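PDB 6IX1: 2S Albumin protein from Dolichos, which is of uncertain function but, as a seed albumin of the hemopexin-type propeller fold, probably serves in storage and may bind small ligands as some relatives do. Local coordinates for residues 1-5 with 221-225; 25-29 with 216-222. All coordinates share one frame; numbering follows the deposited sequence.

Contact 1 (1-5 with 221-225); sequences ASYIN and DILPT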
# COMPACT_ATOMS: atom_id res chain seq x y z
N ALA A 1 17.00 7.28 8.67
CA ALA A 1 15.95 6.46 9.32
C ALA A 1 14.86 6.14 8.29
O ALA A 1 14.52 7.01 7.43
CB ALA A 1 15.40 7.22 10.49
N SER A 2 14.27 4.95 8.43
CA SER A 2 13.19 4.43 7.55
C SER A 2 11.87 4.20 8.28
O SER A 2 11.88 3.86 9.49
CB SER A 2 13.66 3.17 6.92
OG SER A 2 12.89 2.95 5.79
N TYR A 3 10.75 4.29 7.56
CA TYR A 3 9.42 4.27 8.21
C TYR A 3 8.62 3.11 7.62
O TYR A 3 9.01 1.96 7.84
CB TYR A 3 8.76 5.64 8.26
CG TYR A 3 9.60 6.60 9.07
CD1 TYR A 3 10.68 7.25 8.50
CD2 TYR A 3 9.25 6.92 10.35
CE1 TYR A 3 11.45 8.12 9.26
CE2 TYR A 3 9.97 7.84 11.11
CZ TYR A 3 11.09 8.43 10.57
OH TYR A 3 11.86 9.30 11.31
N ILE A 4 7.55 3.44 6.94
CA ILE A 4 6.64 2.42 6.37
C ILE A 4 6.98 2.18 4.90
O ILE A 4 6.96 3.16 4.12
CB ILE A 4 5.18 2.75 6.65
CG1 ILE A 4 4.94 2.82 8.17
CG2 ILE A 4 4.24 1.78 6.00
CD1 ILE A 4 3.58 3.38 8.61
N ASN A 5 7.24 0.96 4.50
CA ASN A 5 7.57 0.61 3.13
C ASN A 5 6.37 0.11 2.36
O ASN A 5 6.43 0.22 1.12
CB ASN A 5 8.66 -0.47 3.06
CG ASN A 5 9.89 -0.05 3.78
OD1 ASN A 5 10.24 -0.52 4.86
ND2 ASN A 5 10.66 0.76 3.09
N ASP A 221 7.53 2.83 19.30
CA ASP A 221 8.60 1.94 19.81
C ASP A 221 9.22 1.11 18.71
O ASP A 221 10.23 0.40 18.96
CB ASP A 221 8.10 1.08 20.98
CG ASP A 221 7.80 1.99 22.17
OD1 ASP A 221 8.53 2.98 22.39
OD2 ASP A 221 6.86 1.64 22.86
N ILE A 222 8.62 1.13 17.51
CA ILE A 222 9.13 0.31 16.38
C ILE A 222 9.68 1.15 15.24
O ILE A 222 10.36 0.56 14.42
CB ILE A 222 8.13 -0.81 16.01
CG1 ILE A 222 6.83 -0.26 15.46
CG2 ILE A 222 7.91 -1.72 17.18
CD1 ILE A 222 5.95 -1.34 14.87
N LEU A 223 9.28 2.42 15.14
CA LEU A 223 9.79 3.31 14.05
C LEU A 223 10.57 4.45 14.66
O LEU A 223 10.29 4.90 15.74
CB LEU A 223 8.68 3.94 13.21
CG LEU A 223 7.93 2.91 12.40
CD1 LEU A 223 6.71 3.52 11.72
CD2 LEU A 223 8.87 2.20 11.46
N PRO A 224 11.56 5.01 13.96
CA PRO A 224 11.98 4.50 12.69
C PRO A 224 12.88 3.28 12.82
O PRO A 224 13.38 2.99 13.94
CB PRO A 224 12.87 5.61 12.13
CG PRO A 224 13.32 6.41 13.36
CD PRO A 224 12.23 6.24 14.39
N THR A 225 13.16 2.63 11.69
CA THR A 225 14.21 1.59 11.56
C THR A 225 15.44 2.21 10.90
O THR A 225 15.43 3.16 10.11
CB THR A 225 13.79 0.40 10.68
OG1 THR A 225 12.43 0.03 10.94
CG2 THR A 225 14.75 -0.75 10.91
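Tyr3 lays its ring against Pro224, next to a pair of backbone hydrogen bonds that tie Ser2 to Thr225. From CB, the ring leaves with CG beside the backbone N (chi1 -61°), which swings it back along the chain toward Ala1. Tyr3 CD2 lies 4.2 Å from Leu223 CB. Farther out the ring spreads one face over Pro224, whose CB stands above the rim at 3.7 Å from Tyr3 CZ; this is a CH-pi contact, 22° off the ring normal. At the tip, Tyr3 OH passes Pro224 CG at 3.8 Å. Near the base of the ring, on the side that Pro224 covers, Leu223 CD2 rests on the carbonyl O of Tyr3, and CD1 on Ile4 CG1.

Ala1 CB presses on Pro224 CB at 3.4 Å, tighter than usual. The backbones run antiparallel here, with Ser2 and Thr225 as a hydrogen-bonded pair: Ser2 N reaches Thr225 O at 2.7 Å and Thr225 N returns to Ser2 O at 2.8 Å. The peptide bond before Pro224 is cis, bending the tail one residue ahead of Thr225.

Polar backbone and apolar side chains thus divide the work: two reciprocal bonds set the alignment of the chain ends, and the proline packed on the tyrosine face adds an apolar contact beside them, so the two termini of the propeller are held together without any charged side-chain pair.

Contact 2 (25-29 with 216-222); sequences VRVYY and WPCLRDI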
# COMPACT_ATOMS: atom_id res chain seq x y z
N VAL A 25 3.63 -5.17 11.17
CA VAL A 25 2.63 -5.10 12.25
C VAL A 25 1.26 -5.13 11.62
O VAL A 25 1.06 -4.79 10.43
CB VAL A 25 2.77 -3.90 13.19
CG1 VAL A 25 4.02 -4.03 14.05
CG2 VAL A 25 2.66 -2.61 12.47
N ARG A 26 0.29 -5.55 12.39
CA ARG A 26 -1.12 -5.43 12.07
C ARG A 26 -1.70 -4.49 13.12
O ARG A 26 -1.48 -4.71 14.33
CB ARG A 26 -1.82 -6.78 12.09
CG ARG A 26 -3.29 -6.66 11.78
CD ARG A 26 -3.85 -8.06 11.53
NE ARG A 26 -3.53 -8.97 12.63
CZ ARG A 26 -4.23 -9.29 13.68
NH1 ARG A 26 -5.48 -9.04 13.74
NH2 ARG A 26 -3.60 -10.01 14.55
N VAL A 27 -2.40 -3.43 12.73
CA VAL A 27 -2.91 -2.38 13.61
C VAL A 27 -4.42 -2.26 13.46
O VAL A 27 -4.93 -2.33 12.29
CB VAL A 27 -2.17 -1.06 13.23
CG1 VAL A 27 -2.79 0.13 13.97
CG2 VAL A 27 -0.68 -1.11 13.52
N TYR A 28 -5.09 -2.04 14.58
CA TYR A 28 -6.52 -1.72 14.66
C TYR A 28 -6.57 -0.21 14.73
O TYR A 28 -6.19 0.39 15.76
CB TYR A 28 -7.07 -2.39 15.92
CG TYR A 28 -8.57 -2.48 16.03
CD1 TYR A 28 -9.34 -2.83 14.96
CD2 TYR A 28 -9.17 -2.52 17.30
CE1 TYR A 28 -10.68 -3.14 15.10
CE2 TYR A 28 -10.51 -2.74 17.43
CZ TYR A 28 -11.26 -3.15 16.35
OH TYR A 28 -12.62 -3.40 16.52
N TYR A 29 -7.00 0.44 13.66
CA TYR A 29 -6.78 1.91 13.49
C TYR A 29 -8.09 2.65 13.69
O TYR A 29 -9.18 2.13 13.52
CB TYR A 29 -6.06 2.27 12.18
CG TYR A 29 -6.81 1.98 10.95
CD1 TYR A 29 -6.84 0.72 10.39
CD2 TYR A 29 -7.43 3.04 10.30
CE1 TYR A 29 -7.51 0.50 9.22
CE2 TYR A 29 -8.17 2.79 9.17
CZ TYR A 29 -8.22 1.52 8.62
OH TYR A 29 -8.95 1.39 7.47
N TRP A 216 -0.02 8.35 14.63
CA TRP A 216 0.00 6.89 14.89
C TRP A 216 0.98 6.57 16.02
O TRP A 216 1.98 5.90 15.84
CB TRP A 216 0.42 6.16 13.62
CG TRP A 216 -0.59 6.33 12.51
CD1 TRP A 216 -0.71 7.41 11.66
CD2 TRP A 216 -1.52 5.36 12.03
NE1 TRP A 216 -1.71 7.19 10.76
CE2 TRP A 216 -2.22 5.94 10.94
CE3 TRP A 216 -1.77 4.03 12.35
CZ2 TRP A 216 -3.18 5.25 10.23
CZ3 TRP A 216 -2.76 3.37 11.70
CH2 TRP A 216 -3.45 3.95 10.64
N PRO A 217 0.77 7.15 17.22
CA PRO A 217 1.75 6.97 18.27
C PRO A 217 1.99 5.53 18.75
O PRO A 217 3.01 5.26 19.36
CB PRO A 217 1.28 7.87 19.39
CG PRO A 217 -0.21 8.03 19.12
CD PRO A 217 -0.33 8.04 17.60
N CYS A 218 1.09 4.64 18.38
CA CYS A 218 1.28 3.23 18.78
C CYS A 218 2.50 2.63 18.09
O CYS A 218 2.95 1.57 18.51
CB CYS A 218 0.03 2.35 18.58
SG CYS A 218 -0.32 1.98 16.81
N LEU A 219 3.02 3.31 17.05
CA LEU A 219 4.20 2.85 16.32
C LEU A 219 5.50 3.41 16.87
O LEU A 219 6.52 3.06 16.30
CB LEU A 219 4.06 3.20 14.86
CG LEU A 219 2.82 2.61 14.16
CD1 LEU A 219 2.84 3.08 12.73
CD2 LEU A 219 2.73 1.08 14.28
N ARG A 220 5.43 4.20 17.94
CA ARG A 220 6.63 4.94 18.37
C ARG A 220 7.76 4.07 18.94
O ARG A 220 8.91 4.56 18.99
CB ARG A 220 6.26 6.03 19.36
CG ARG A 220 5.85 5.54 20.72
CD ARG A 220 5.27 6.63 21.55
NE ARG A 220 4.97 6.19 22.90
CZ ARG A 220 3.92 5.45 23.19
NH1 ARG A 220 3.08 5.06 22.24
NH2 ARG A 220 3.69 5.10 24.44
N ASP A 221 7.53 2.83 19.30
CA ASP A 221 8.60 1.94 19.81
C ASP A 221 9.22 1.11 18.71
O ASP A 221 10.23 0.40 18.96
CB ASP A 221 8.10 1.08 20.98
CG ASP A 221 7.80 1.99 22.17
OD1 ASP A 221 8.53 2.98 22.39
OD2 ASP A 221 6.86 1.64 22.86
N ILE A 222 8.62 1.13 17.51
CA ILE A 222 9.13 0.31 16.38
C ILE A 222 9.68 1.15 15.24
O ILE A 222 10.36 0.56 14.42
CB ILE A 222 8.13 -0.81 16.01
CG1 ILE A 222 6.83 -0.26 15.46
CG2 ILE A 222 7.91 -1.72 17.18
CD1 ILE A 222 5.95 -1.34 14.87
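Tyr29 CB packs obliquely against the far end of the Trp216 indole, 3.5 Å from both CZ3 and CH2. The two side chains run alongside each other, but their ring planes are inclined by 32° with centroids 6.0 Å apart, so the touch is made by CB and the near end of the tyrosine ring. The phenol goes on past the indole to hydrogen-bond His178. Val27 meets the same tryptophan differently: its CG1, anti to the backbone N (chi1 172°), abuts the indole edge in plane, 4.0 Å from Trp216 CZ3, with Cys218 SG also near. Val27 CG2 lies 4.1 Å from Leu219 CD2, which bridges to Val25 CG2 as well. Val25 CG1 then meets Ile222 CD1 tip to tip at 3.4 Å, closer than usual for two carbons.

No hydrogen bond crosses this contact. The 216-222 segment is shaped from within, by the 3-10 turn at 217-219 and by Pro217 O, which takes Arg220 N and Arg220 NH1 from opposite faces of its carbonyl plane. An alanine in place of Trp216 would probably open a gap beside Val27 CG1 and Tyr29 CB, leaving both without the indole they pack on.

Trp216 directly follows helix 212-215 and also meets Tyr184, Tyr191 and Phe18 edge-to-face, so it is wedged between the last and first four-stranded sheets. Strand 23-28, flanked in its sheet by strands 15-20 and 37-44, offers Val25 and Val27 to the chain that leaves that helix.

In the fold
Both contacts fasten the C-terminal tail, after helix 212-215, to the N-terminal part of the chain, and their centres are 11 Å apart. Contact 2 is the buried one, an apolar and aromatic join onto strand 23-28 held by side-chain packing alone. Contact 1 comes later along the tail and is only partly buried; there the backbone itself pairs, between two loop segments, with three of its seven touching residues exposed. Ile222 belongs to both ranges but packs only in contact 2, while Ile4 CD1 and Leu219 CD1 link the two at 4.2 Å. Together they close the ring of a four-bladed propeller, joining last blade to first.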